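Local coordinates for protein tyrosine phosphatase (Orf virus, PDB 5NCR) that dephosphorylates proteins as a tyrosine phosphatase with triple substrate specificity and probably helps the virus evade host interferon signalling, at residues C57-T62 with T73-P78; L79-K84 with A165-Q170; L97-E102 with M124-H129; A114-S119 with R158-E163. The protein carries 2 engineered substitutions. All coordinates share one frame; numbering follows the deposited sequence. Where two conformers were deposited one is given.

A phosphatase fold illustrates how surroundings hold a binding loop. Contact 4 contains most of the phosphate-binding loop, with a bound phosphate ion. Contact 2, its centre about 12 Å from that of contact 4, sets a neighbouring loop against a helix; R118 NH1 donates to L79 O at 2.9 Å, and the D81 side chain lies about 3 Å from the phosphate. Contact 1, about 16 Å from contact 4 between centres, pairs two strands whose ends lead toward the site, M61 O lying 3.3 Å from R118 CD. Contact 3, about 17 Å from contact 4 between centres and across the chain's centre, shares helix 118-134 with it and touches it through M124 and L162.

Contact 1. Residues C57-T62 with T73-P78; sequences CLVNMT and TAYHIP
L58 and N60 trade backbone hydrogen bonds with T73, Y75 and I77 in the manner of adjacent parallel strands. L58 N donates to T73 O at 2.9 Å and Y75 N returns a bond to L58 O; one step on, N60 N meets Y75 O at 2.7 Å and I77 N closes on N60 O. Strand 73-76 is an edge of the chain's sheet, whereas 57-60 also bonds strand 108-111.

Among the polar groups, the N60 amide and the H76 ring lie side by side, pointing the same way, their planes 30° apart. N60 CG, like that of H76, is anti to its backbone N (chi1 178°); N60 ND2 donates to S64 O, and OD1 accepts T62 N at 3.1 Å from above the amide plane, an Asx turn. H76 NE2 gives T62 O a bent hydrogen bond of 2.8 Å (136°), while P78 CG sits over one face of the imidazole, toward its rim.

Apolar contacts are mostly on the C57 and V59 side and continue past the strand ends at M61 and I77. V59 CG1 meets I77 CD1 at 3.7 Å, M61 CG runs alongside I77 CB at 4.0 Å, and C57 CB approaches the Y75 ring edge at CE2, 4.1 Å away. L58 CB touches A74 CB on the other face.

One face, with C57, V59 and Y75, is thus mainly apolar and backs onto helix 90-103; the other begins apolar at L58 and A74 and turns polar at N60 and H76, whose bonds fix the turn into T62, its side chain about 3 Å from a bound sulfate.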
loop_
_atom_site.group_PDB
_atom_site.type_symbol
_atom_site.label_atom_id
_atom_site.label_comp_id
_atom_site.label_asym_id
_atom_site.label_seq_id
_atom_site.Cartn_x
_atom_site.Cartn_y
_atom_site.Cartn_z
ATOM N N CYS B 57 1.884 35.336 -0.400
ATOM C CA CYS B 57 2.812 34.675 0.518
ATOM C C CYS B 57 3.717 33.659 -0.170
ATOM O O CYS B 57 3.306 32.985 -1.116
ATOM C CB CYS B 57 2.058 34.033 1.680
ATOM S SG CYS B 57 0.843 35.112 2.472
ATOM N N LEU B 58 4.944 33.551 0.329
ATOM C CA LEU B 58 5.962 32.602 -0.110
ATOM C C LEU B 58 6.442 31.842 1.118
ATOM O O LEU B 58 6.767 32.452 2.140
ATOM C CB LEU B 58 7.152 33.295 -0.775
ATOM C CG LEU B 58 6.972 33.844 -2.176
ATOM C CD1 LEU B 58 8.048 34.866 -2.476
ATOM C CD2 LEU B 58 7.012 32.734 -3.203
ATOM N N VAL B 59 6.456 30.523 1.039
ATOM C CA VAL B 59 6.949 29.702 2.141
ATOM C C VAL B 59 8.243 29.072 1.597
ATOM O O VAL B 59 8.213 28.150 0.774
ATOM C CB VAL B 59 5.925 28.652 2.665
ATOM C CG1 VAL B 59 6.548 27.827 3.787
ATOM C CG2 VAL B 59 4.612 29.299 3.125
ATOM N N ASN B 60 9.364 29.611 2.037
ATOM C CA ASN B 60 10.711 29.230 1.628
ATOM C C ASN B 60 11.302 28.183 2.538
ATOM O O ASN B 60 11.641 28.457 3.691
ATOM C CB ASN B 60 11.607 30.471 1.538
ATOM C CG ASN B 60 13.038 30.181 1.168
ATOM O OD1 ASN B 60 13.359 29.161 0.564
ATOM N ND2 ASN B 60 13.920 31.098 1.483
ATOM N N MET B 61 11.479 26.991 2.007
ATOM C CA MET B 61 12.016 25.904 2.807
ATOM C C MET B 61 13.425 25.506 2.425
ATOM O O MET B 61 13.848 24.379 2.647
ATOM C CB MET B 61 11.048 24.755 2.791
ATOM C CG MET B 61 9.803 25.142 3.502
ATOM S SD MET B 61 8.568 23.962 3.214
ATOM C CE MET B 61 8.917 22.828 4.570
ATOM N N THR B 62 14.186 26.474 1.967
ATOM C CA THR B 62 15.578 26.302 1.565
ATOM C C THR B 62 16.418 26.977 2.624
ATOM O O THR B 62 15.871 27.687 3.456
ATOM C CB THR B 62 15.705 26.879 0.127
ATOM O OG1 THR B 62 15.027 25.991 -0.782
ATOM C CG2 THR B 62 17.126 27.152 -0.351
ATOM N N THR B 73 4.798 38.480 1.439
ATOM C CA THR B 73 5.394 38.075 2.715
ATOM C C THR B 73 6.067 36.699 2.548
ATOM O O THR B 73 5.409 35.745 2.139
ATOM C CB THR B 73 4.328 38.077 3.835
ATOM O OG1 THR B 73 3.788 39.391 3.971
ATOM C CG2 THR B 73 4.885 37.626 5.176
ATOM N N ALA B 74 7.370 36.601 2.869
ATOM C CA ALA B 74 8.091 35.335 2.779
ATOM C C ALA B 74 8.362 34.762 4.172
ATOM O O ALA B 74 8.937 35.442 5.034
ATOM C CB ALA B 74 9.395 35.507 2.026
ATOM N N TYR B 75 7.890 33.546 4.403
ATOM C CA TYR B 75 8.112 32.799 5.643
ATOM C C TYR B 75 9.277 31.852 5.324
ATOM O O TYR B 75 9.235 31.128 4.326
ATOM C CB TYR B 75 6.855 32.014 6.052
ATOM C CG TYR B 75 5.648 32.902 6.295
ATOM C CD1 TYR B 75 5.493 33.591 7.489
ATOM C CD2 TYR B 75 4.663 33.055 5.327
ATOM C CE1 TYR B 75 4.413 34.454 7.696
ATOM C CE2 TYR B 75 3.555 33.889 5.541
ATOM C CZ TYR B 75 3.419 34.567 6.740
ATOM O OH TYR B 75 2.322 35.383 6.966
ATOM N N HIS B 76 10.346 31.926 6.113
ATOM C CA HIS B 76 11.551 31.137 5.902
ATOM C C HIS B 76 11.638 29.993 6.895
ATOM O O HIS B 76 11.663 30.204 8.108
ATOM C CB HIS B 76 12.798 32.051 5.958
ATOM C CG HIS B 76 14.085 31.362 5.597
ATOM N ND1 HIS B 76 15.254 31.600 6.304
ATOM C CD2 HIS B 76 14.344 30.442 4.633
ATOM C CE1 HIS B 76 16.182 30.845 5.734
ATOM N NE2 HIS B 76 15.683 30.126 4.732
ATOM N N ILE B 77 11.626 28.783 6.377
ATOM C CA ILE B 77 11.721 27.560 7.169
ATOM C C ILE B 77 12.949 26.860 6.592
ATOM O O ILE B 77 12.860 26.155 5.579
ATOM C CB ILE B 77 10.404 26.714 7.174
ATOM C CG1 ILE B 77 9.193 27.575 7.647
ATOM C CG2 ILE B 77 10.603 25.492 8.105
ATOM C CD1 ILE B 77 7.887 27.217 7.212
ATOM N N PRO B 78 14.149 27.215 7.079
ATOM C CA PRO B 78 15.357 26.594 6.512
ATOM C C PRO B 78 15.440 25.157 6.967
ATOM O O PRO B 78 15.240 24.841 8.131
ATOM C CB PRO B 78 16.524 27.470 7.011
ATOM C CG PRO B 78 15.932 28.376 8.059
ATOM C CD PRO B 78 14.468 28.060 8.249
#

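Contact 2. Residues L79-K84 with A165-Q170; sequences LRDDDK and ANFRYQ. Engineered in segment 79-84: K84 (natural residue Thr).
The loop after strand 73-76, which by family topology probably corresponds to the general-acid loop of dual-specificity phosphatases, rests here on the first turn of helix 165-177, with R80, D81 and D82 gathered round F167 and D83 against N166. F167 turns its ring toward the loop, with CG beside the backbone N (chi1 -69°); CZ comes to 3.4 Å from R80 O, which lies at the ring edge near its plane. D82 O approaches CE1 of the same ring at 3.8 Å. The D81 carboxylate crosses the F167 ring obliquely, OD1 lying 4.1 Å from CE2 with the two planes 37° apart. Beyond the loop, F167 also packs on R118, A121 and L162.

N166 points toward the next peptide, D83-K84: its CG lies 3.3 Å from D83 O, and its CB is 4.3 Å from D83 CB.

Much of the polar bridging is done by N164, just before the helix. Its ND2 donates to D81 OD1 and to D82 O, while its OD1 accepts from F167 N. Further along the helix, Q170 reaches the continuation of the loop at T85 and I87.

The loop also braces itself. D81 is the centre of an inverse gamma turn, and D82 OD1 accepts the backbone N of the engineered K84 at 3.2 Å from above the carboxylate plane, forming an Asx turn. The other oxygen of that carboxylate, D82 OD2, receives R80 NH1 on its anti lone pair in a 2.7 Å salt bridge.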
loop_
_atom_site.group_PDB
_atom_site.type_symbol
_atom_site.label_atom_id
_atom_site.label_comp_id
_atom_site.label_asym_id
_atom_site.label_seq_id
_atom_site.Cartn_x
_atom_site.Cartn_y
_atom_site.Cartn_z
ATOM N N LEU B 79 15.541 24.291 6.003
ATOM C CA LEU B 79 15.622 22.861 6.179
ATOM C C LEU B 79 16.614 22.370 5.171
ATOM O O LEU B 79 16.775 22.960 4.082
ATOM C CB LEU B 79 14.278 22.170 5.877
ATOM C CG LEU B 79 13.158 22.268 6.893
ATOM C CD1 LEU B 79 11.870 21.843 6.293
ATOM C CD2 LEU B 79 13.408 21.421 8.086
ATOM N N ARG B 80 17.287 21.279 5.571
ATOM C CA ARG B 80 18.241 20.532 4.778
ATOM C C ARG B 80 17.477 19.311 4.256
ATOM O O ARG B 80 16.700 18.703 5.004
ATOM C CB ARG B 80 19.459 20.086 5.622
ATOM C CG ARG B 80 20.587 19.527 4.746
ATOM C CD ARG B 80 21.917 19.348 5.453
ATOM N NE ARG B 80 22.947 18.866 4.529
ATOM C CZ ARG B 80 23.423 17.625 4.485
ATOM N NH1 ARG B 80 22.992 16.709 5.343
ATOM N NH2 ARG B 80 24.355 17.295 3.600
ATOM N N ASP B 81 17.671 18.980 2.965
ATOM C CA ASP B 81 17.033 17.813 2.401
ATOM C C ASP B 81 17.955 16.601 2.671
ATOM O O ASP B 81 18.786 16.245 1.839
ATOM C CB ASP B 81 16.693 18.025 0.915
ATOM C CG ASP B 81 16.093 16.812 0.236
ATOM O OD1 ASP B 81 15.534 15.954 0.947
ATOM O OD2 ASP B 81 16.175 16.727 -1.009
ATOM N N ASP B 82 17.838 16.019 3.867
ATOM C CA ASP B 82 18.653 14.857 4.273
ATOM C C ASP B 82 17.861 13.834 5.104
ATOM O O ASP B 82 16.654 14.024 5.327
ATOM C CB ASP B 82 19.938 15.287 4.977
ATOM C CG ASP B 82 19.731 16.051 6.271
ATOM O OD1 ASP B 82 18.694 15.845 6.921
ATOM O OD2 ASP B 82 20.653 16.783 6.684
ATOM N N ASP B 83 18.539 12.766 5.580
ATOM C CA ASP B 83 17.878 11.691 6.303
ATOM C C ASP B 83 17.822 11.869 7.822
ATOM O O ASP B 83 17.290 10.980 8.494
ATOM C CB ASP B 83 18.476 10.310 5.928
ATOM C CG ASP B 83 19.958 10.127 6.174
ATOM O OD1 ASP B 83 20.638 11.129 6.498
ATOM O OD2 ASP B 83 20.448 8.984 6.019
ATOM N N LYS B 84 18.287 12.985 8.373
ATOM C CA LYS B 84 18.219 13.122 9.835
ATOM C C LYS B 84 17.415 14.342 10.285
ATOM O O LYS B 84 17.073 14.460 11.452
ATOM C CB LYS B 84 19.627 13.090 10.454
ATOM C CG LYS B 84 20.262 11.687 10.512
ATOM C CD LYS B 84 19.628 10.772 11.574
ATOM C CE LYS B 84 20.642 10.190 12.538
ATOM N NZ LYS B 84 20.013 9.269 13.525
ATOM N N ALA B 165 12.660 9.563 2.279
ATOM C CA ALA B 165 12.022 8.558 3.132
ATOM C C ALA B 165 11.919 9.022 4.584
ATOM O O ALA B 165 10.923 8.742 5.220
ATOM C CB ALA B 165 12.782 7.252 3.051
ATOM N N ASN B 166 12.909 9.793 5.081
ATOM C CA ASN B 166 12.935 10.362 6.433
ATOM C C ASN B 166 11.718 11.270 6.671
ATOM O O ASN B 166 11.003 11.106 7.665
ATOM C CB ASN B 166 14.269 11.111 6.682
ATOM C CG ASN B 166 14.294 12.125 7.819
ATOM O OD1 ASN B 166 14.719 13.280 7.648
ATOM N ND2 ASN B 166 13.880 11.721 9.003
ATOM N N PHE B 167 11.461 12.179 5.732
ATOM C CA PHE B 167 10.355 13.126 5.776
ATOM C C PHE B 167 9.042 12.385 5.605
ATOM O O PHE B 167 8.083 12.690 6.308
ATOM C CB PHE B 167 10.487 14.173 4.641
ATOM C CG PHE B 167 11.615 15.180 4.736
ATOM C CD1 PHE B 167 12.472 15.199 5.846
ATOM C CD2 PHE B 167 11.812 16.126 3.730
ATOM C CE1 PHE B 167 13.522 16.124 5.924
ATOM C CE2 PHE B 167 12.864 17.049 3.812
ATOM C CZ PHE B 167 13.705 17.047 4.911
ATOM N N ARG B 168 8.984 11.457 4.629
ATOM C CA ARG B 168 7.772 10.693 4.343
ATOM C C ARG B 168 7.385 9.862 5.563
ATOM O O ARG B 168 6.210 9.812 5.883
ATOM C CB ARG B 168 7.947 9.824 3.094
ATOM C CG ARG B 168 6.642 9.584 2.319
ATOM C CD ARG B 168 6.882 9.002 0.928
ATOM N NE ARG B 168 7.533 7.702 1.000
ATOM C CZ ARG B 168 8.803 7.471 0.707
ATOM N NH1 ARG B 168 9.586 8.459 0.298
ATOM N NH2 ARG B 168 9.297 6.245 0.807
ATOM N N TYR B 169 8.365 9.262 6.269
ATOM C CA TYR B 169 8.096 8.469 7.460
ATOM C C TYR B 169 7.552 9.386 8.565
ATOM O O TYR B 169 6.551 9.047 9.193
ATOM C CB TYR B 169 9.365 7.731 7.945
ATOM C CG TYR B 169 9.157 6.933 9.218
ATOM C CD1 TYR B 169 8.541 5.684 9.189
ATOM C CD2 TYR B 169 9.588 7.423 10.447
ATOM C CE1 TYR B 169 8.369 4.933 10.355
ATOM C CE2 TYR B 169 9.418 6.683 11.619
ATOM C CZ TYR B 169 8.802 5.441 11.570
ATOM O OH TYR B 169 8.640 4.700 12.720
ATOM N N GLN B 170 8.188 10.565 8.780
ATOM C CA GLN B 170 7.732 11.527 9.794
ATOM C C GLN B 170 6.278 11.981 9.528
ATOM O O GLN B 170 5.511 12.137 10.470
ATOM C CB GLN B 170 8.651 12.740 9.874
ATOM C CG GLN B 170 10.007 12.420 10.487
ATOM C CD GLN B 170 10.842 13.677 10.558
ATOM O OE1 GLN B 170 10.647 14.538 11.409
ATOM N NE2 GLN B 170 11.784 13.819 9.680
#

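Contact 3. Residues L97-E102 with M124-H129; sequences LLARLE and MGYVMH
Y126 lays one face of its ring against L98, whose CB stands 3.9 Å from the ring centroid and 22° off the normal, a CH-pi contact displaced toward CD1. The leucine also reaches back with CD1 to within 3.7 Å of Y126 CB. Y126 CG is anti to the backbone N (chi1 177°); farther out on the ring, CE1 comes to 3.5 Å from A99 N. At its end, OH meets E102 CG at 3.2 Å, the two side chains crossing at about a right angle.

A99 CB serves two rings, touching Y126 CE1 and approaching the edge of H129 at CE1, 4.1 Å away. These contacts join helix 90-103 to helix 118-134, which runs on from the phosphate-binding loop; strand 108-111 lies between them in sequence. Their local axes pass 10.4 Å apart at 67°, and Y126 is the main side chain between them.

Outside this shell, L98 rests on T108 and V110 of that strand. E102 OE1 is held by T32 OG1 and H34 N, which helps fix the glutamate beside the phenol. Farther along, H129 packs on F175 of helix 165-177, and its ND1 is buried without a partner in the model.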
loop_
_atom_site.group_PDB
_atom_site.type_symbol
_atom_site.label_atom_id
_atom_site.label_comp_id
_atom_site.label_asym_id
_atom_site.label_seq_id
_atom_site.Cartn_x
_atom_site.Cartn_y
_atom_site.Cartn_z
ATOM N N LEU B 97 -0.583 27.332 9.456
ATOM C CA LEU B 97 -0.277 28.553 8.701
ATOM C C LEU B 97 -0.879 28.476 7.275
ATOM O O LEU B 97 -1.492 29.438 6.825
ATOM C CB LEU B 97 1.259 28.781 8.642
ATOM C CG LEU B 97 1.824 29.837 7.647
ATOM C CD1 LEU B 97 1.353 31.216 7.972
ATOM C CD2 LEU B 97 3.321 29.800 7.629
ATOM N N LEU B 98 -0.685 27.350 6.575
ATOM C CA LEU B 98 -1.224 27.171 5.225
ATOM C C LEU B 98 -2.751 27.181 5.220
ATOM O O LEU B 98 -3.351 27.809 4.344
ATOM C CB LEU B 98 -0.654 25.916 4.554
ATOM C CG LEU B 98 0.862 25.939 4.268
ATOM C CD1 LEU B 98 1.340 24.608 3.767
ATOM C CD2 LEU B 98 1.257 27.060 3.303
ATOM N N ALA B 99 -3.375 26.566 6.242
ATOM C CA ALA B 99 -4.834 26.571 6.380
ATOM C C ALA B 99 -5.371 28.017 6.621
ATOM O O ALA B 99 -6.422 28.382 6.085
ATOM C CB ALA B 99 -5.260 25.651 7.512
ATOM N N ARG B 100 -4.629 28.839 7.394
ATOM C CA ARG B 100 -4.990 30.229 7.679
ATOM C C ARG B 100 -4.881 31.075 6.398
ATOM O O ARG B 100 -5.763 31.902 6.140
ATOM C CB ARG B 100 -4.097 30.809 8.792
ATOM C CG ARG B 100 -4.710 31.989 9.536
ATOM C CD ARG B 100 -3.675 32.788 10.324
ATOM N NE ARG B 100 -2.998 33.792 9.492
ATOM C CZ ARG B 100 -1.679 33.871 9.326
ATOM N NH1 ARG B 100 -0.875 33.016 9.941
ATOM N NH2 ARG B 100 -1.155 34.808 8.543
ATOM N N LEU B 101 -3.806 30.876 5.599
ATOM C CA LEU B 101 -3.603 31.619 4.344
ATOM C C LEU B 101 -4.695 31.263 3.319
ATOM O O LEU B 101 -5.211 32.147 2.647
ATOM C CB LEU B 101 -2.183 31.406 3.770
ATOM C CG LEU B 101 -1.019 31.871 4.670
ATOM C CD1 LEU B 101 0.322 31.329 4.209
ATOM C CD2 LEU B 101 -0.969 33.380 4.799
ATOM N N GLU B 102 -5.073 29.969 3.258
ATOM C CA GLU B 102 -6.135 29.417 2.424
ATOM C C GLU B 102 -7.473 30.061 2.810
ATOM O O GLU B 102 -8.181 30.550 1.929
ATOM C CB GLU B 102 -6.205 27.880 2.593
ATOM C CG GLU B 102 -7.227 27.174 1.707
ATOM C CD GLU B 102 -6.901 27.151 0.227
ATOM O OE1 GLU B 102 -5.700 27.130 -0.114
ATOM O OE2 GLU B 102 -7.846 27.187 -0.593
ATOM N N MET B 124 2.351 17.568 1.373
ATOM C CA MET B 124 1.756 16.317 1.852
ATOM C C MET B 124 1.096 16.530 3.195
ATOM O O MET B 124 -0.063 16.139 3.376
ATOM C CB MET B 124 2.825 15.214 1.956
ATOM C CG MET B 124 2.229 13.816 2.091
ATOM S SD MET B 124 1.285 13.306 0.608
ATOM C CE MET B 124 0.246 12.019 1.348
ATOM N N GLY B 125 1.817 17.193 4.112
ATOM C CA GLY B 125 1.281 17.494 5.433
ATOM C C GLY B 125 0.005 18.305 5.351
ATOM O O GLY B 125 -0.992 17.965 5.988
ATOM N N TYR B 126 0.014 19.357 4.537
ATOM C CA TYR B 126 -1.142 20.239 4.386
ATOM C C TYR B 126 -2.375 19.547 3.760
ATOM O O TYR B 126 -3.498 19.761 4.218
ATOM C CB TYR B 126 -0.751 21.504 3.632
ATOM C CG TYR B 126 -1.934 22.415 3.394
ATOM C CD1 TYR B 126 -2.667 22.929 4.453
ATOM C CD2 TYR B 126 -2.387 22.676 2.108
ATOM C CE1 TYR B 126 -3.804 23.706 4.237
ATOM C CE2 TYR B 126 -3.492 23.497 1.879
ATOM C CZ TYR B 126 -4.205 24.001 2.946
ATOM O OH TYR B 126 -5.320 24.768 2.706
ATOM N N VAL B 127 -2.155 18.716 2.744
ATOM C CA VAL B 127 -3.212 17.944 2.093
ATOM C C VAL B 127 -3.825 16.942 3.103
ATOM O O VAL B 127 -5.044 16.807 3.159
ATOM C CB VAL B 127 -2.713 17.288 0.784
ATOM C CG1 VAL B 127 -3.756 16.310 0.244
ATOM C CG2 VAL B 127 -2.398 18.367 -0.276
ATOM N N MET B 128 -2.988 16.307 3.926
ATOM C CA MET B 128 -3.433 15.366 4.977
ATOM C C MET B 128 -4.229 16.117 6.032
ATOM O O MET B 128 -5.352 15.718 6.356
ATOM C CB MET B 128 -2.242 14.630 5.639
ATOM C CG MET B 128 -1.590 13.569 4.750
ATOM S SD MET B 128 -2.697 12.258 4.115
ATOM C CE MET B 128 -3.274 11.467 5.675
ATOM N N HIS B 129 -3.694 17.261 6.488
ATOM C CA HIS B 129 -4.347 18.130 7.462
ATOM C C HIS B 129 -5.713 18.605 6.967
ATOM O O HIS B 129 -6.676 18.586 7.731
ATOM C CB HIS B 129 -3.475 19.348 7.756
ATOM C CG HIS B 129 -4.096 20.280 8.741
ATOM N ND1 HIS B 129 -4.674 21.477 8.337
ATOM C CD2 HIS B 129 -4.242 20.149 10.077
ATOM C CE1 HIS B 129 -5.117 22.044 9.446
ATOM N NE2 HIS B 129 -4.878 21.286 10.512
#

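Contact 4. Residues A114-S119 with R158-E163; sequences AGVNRS and RGAFLE. With PO4 (phosphate ion), chain D; SO4 (sulfate ion), chain E.
R158 NH2 donates a nearly straight hydrogen bond to G115 O (2.9 Å, 171°), lying in the carbonyl plane on a lone pair; its NH1 is held by T29 OG1 and G27 O. A water accepts from R158 NE and donates to both G115 O and A160 O. The second direct bond runs from L162 N to V116 O at 3.0 Å, from above the carbonyl plane.

Segment 114-119 belongs to the P-loop of cysteine-dependent phosphatases and wraps a phosphate ion, probably from the crystallisation liquor. V116 N grips O3 of this ion at 2.8 Å and N117 N grips O2, while R118 meets O4 twice, through N and NE. R118 NH2 reaches phosphate O1 at 2.9 Å and a neighbouring sulfate through its O3; S112, at the signature's cysteine position, also bonds the phosphate.

In the packing, V116 CG2 touches A160 CB at 3.7 Å, and CG1 lies at the same distance from E163 CG. The E163 chain is bent at chi2 (-60°), which turns CD back; OE2 accepts F161 N at 2.7 Å on its anti lone pair and makes a salt bridge with R155.

Segment 158-163 thus engages the carbonyls of G115 and V116. Because each shares a peptide with an N-H that binds the phosphate, these bonds may polarise those peptides and strengthen the N-H groups as donors to the anion.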
loop_
_atom_site.group_PDB
_atom_site.type_symbol
_atom_site.label_atom_id
_atom_site.label_comp_id
_atom_site.label_asym_id
_atom_site.label_seq_id
_atom_site.Cartn_x
_atom_site.Cartn_y
_atom_site.Cartn_z
ATOM N N ALA B 114 14.455 21.893 -5.600
ATOM C CA ALA B 114 13.948 21.001 -6.647
ATOM C C ALA B 114 12.410 20.958 -6.700
ATOM O O ALA B 114 11.846 20.445 -7.666
ATOM C CB ALA B 114 14.501 19.604 -6.430
ATOM N N GLY B 115 11.746 21.482 -5.668
ATOM C CA GLY B 115 10.295 21.416 -5.533
ATOM C C GLY B 115 9.822 19.986 -5.284
ATOM O O GLY B 115 8.727 19.600 -5.696
ATOM N N VAL B 116 10.656 19.194 -4.611
ATOM C CA VAL B 116 10.389 17.775 -4.387
ATOM C C VAL B 116 10.222 17.390 -2.918
ATOM O O VAL B 116 9.147 16.913 -2.551
ATOM C CB VAL B 116 11.460 16.869 -5.087
ATOM C CG1 VAL B 116 11.249 15.381 -4.758
ATOM C CG2 VAL B 116 11.502 17.103 -6.596
ATOM N N ASN B 117 11.286 17.529 -2.104
ATOM C CA ASN B 117 11.290 16.985 -0.755
ATOM C C ASN B 117 10.860 17.906 0.388
ATOM O O ASN B 117 9.943 17.537 1.100
ATOM C CB ASN B 117 12.650 16.387 -0.441
ATOM C CG ASN B 117 12.980 15.224 -1.331
ATOM O OD1 ASN B 117 13.992 15.238 -1.995
ATOM N ND2 ASN B 117 12.166 14.203 -1.391
ATOM N N ARG B 118 11.512 19.057 0.590
ATOM C CA ARG B 118 11.150 19.949 1.711
ATOM C C ARG B 118 9.756 20.538 1.532
ATOM O O ARG B 118 8.898 20.348 2.398
ATOM C CB ARG B 118 12.235 21.015 1.946
ATOM C CG ARG B 118 13.580 20.376 2.313
ATOM C CD ARG B 118 14.756 21.292 2.138
ATOM N NE ARG B 118 15.167 21.404 0.745
ATOM C CZ ARG B 118 16.166 22.166 0.309
ATOM N NH1 ARG B 118 16.888 22.879 1.163
ATOM N NH2 ARG B 118 16.444 22.228 -0.981
ATOM N N SER B 119 9.509 21.128 0.361
ATOM C CA SER B 119 8.215 21.699 0.005
ATOM C C SER B 119 7.178 20.602 -0.211
ATOM O O SER B 119 6.012 20.804 0.134
ATOM C CB SER B 119 8.334 22.596 -1.223
ATOM O OG SER B 119 8.874 21.859 -2.307
ATOM N N ARG B 158 3.726 15.505 -10.670
ATOM C CA ARG B 158 5.022 16.146 -10.481
ATOM C C ARG B 158 6.239 15.312 -10.850
ATOM O O ARG B 158 7.336 15.866 -10.958
ATOM C CB ARG B 158 5.113 16.637 -9.032
ATOM C CG ARG B 158 4.113 17.771 -8.857
ATOM C CD ARG B 158 4.255 18.563 -7.607
ATOM N NE ARG B 158 5.552 19.220 -7.449
ATOM C CZ ARG B 158 5.922 20.374 -7.996
ATOM N NH1 ARG B 158 5.121 21.002 -8.855
ATOM N NH2 ARG B 158 7.111 20.890 -7.722
ATOM N N GLY B 159 6.053 14.006 -11.018
ATOM C CA GLY B 159 7.126 13.081 -11.381
ATOM C C GLY B 159 7.969 12.689 -10.194
ATOM O O GLY B 159 8.211 11.503 -9.972
ATOM N N ALA B 160 8.482 13.694 -9.460
ATOM C CA ALA B 160 9.256 13.497 -8.246
ATOM C C ALA B 160 8.536 14.245 -7.164
ATOM O O ALA B 160 8.206 15.429 -7.340
ATOM C CB ALA B 160 10.653 14.046 -8.407
ATOM N N PHE B 161 8.269 13.556 -6.051
ATOM C CA PHE B 161 7.537 14.144 -4.940
ATOM C C PHE B 161 7.824 13.383 -3.675
ATOM O O PHE B 161 7.550 12.188 -3.618
ATOM C CB PHE B 161 6.011 14.152 -5.248
ATOM C CG PHE B 161 5.134 14.546 -4.074
ATOM C CD1 PHE B 161 5.060 15.868 -3.654
ATOM C CD2 PHE B 161 4.359 13.593 -3.413
ATOM C CE1 PHE B 161 4.250 16.229 -2.564
ATOM C CE2 PHE B 161 3.531 13.957 -2.344
ATOM C CZ PHE B 161 3.497 15.267 -1.910
ATOM N N LEU B 162 8.359 14.062 -2.660
ATOM C CA LEU B 162 8.585 13.470 -1.345
ATOM C C LEU B 162 9.321 12.119 -1.396
ATOM O O LEU B 162 8.854 11.101 -0.882
ATOM C CB LEU B 162 7.215 13.387 -0.654
ATOM C CG LEU B 162 7.130 13.092 0.840
ATOM C CD1 LEU B 162 8.066 13.967 1.674
ATOM C CD2 LEU B 162 5.702 13.215 1.280
ATOM N N GLU B 163 10.458 12.123 -2.075
ATOM C CA GLU B 163 11.319 10.968 -2.273
ATOM C C GLU B 163 12.067 10.671 -0.982
ATOM O O GLU B 163 12.348 9.511 -0.675
ATOM C CB GLU B 163 12.296 11.226 -3.454
ATOM C CG GLU B 163 11.608 11.677 -4.749
ATOM C CD GLU B 163 10.603 10.699 -5.320
ATOM O OE1 GLU B 163 10.880 9.486 -5.249
ATOM O OE2 GLU B 163 9.532 11.133 -5.803
HETATM P P PO4 D . 13.943 19.748 -2.559
HETATM O O1 PO4 D . 15.329 20.436 -2.951
HETATM O O2 PO4 D . 13.967 18.203 -2.949
HETATM O O3 PO4 D . 12.733 20.468 -3.310
HETATM O O4 PO4 D . 13.696 19.875 -1.079
HETATM S S SO4 E . 19.701 24.433 -0.295
HETATM O O1 SO4 E . 21.028 24.012 0.195
HETATM O O2 SO4 E . 19.858 25.536 -1.255
HETATM O O3 SO4 E . 19.071 23.263 -0.945
HETATM O O4 SO4 E . 18.875 24.895 0.828
HETATM O O HOH W 1 7.056 17.410 -5.894
#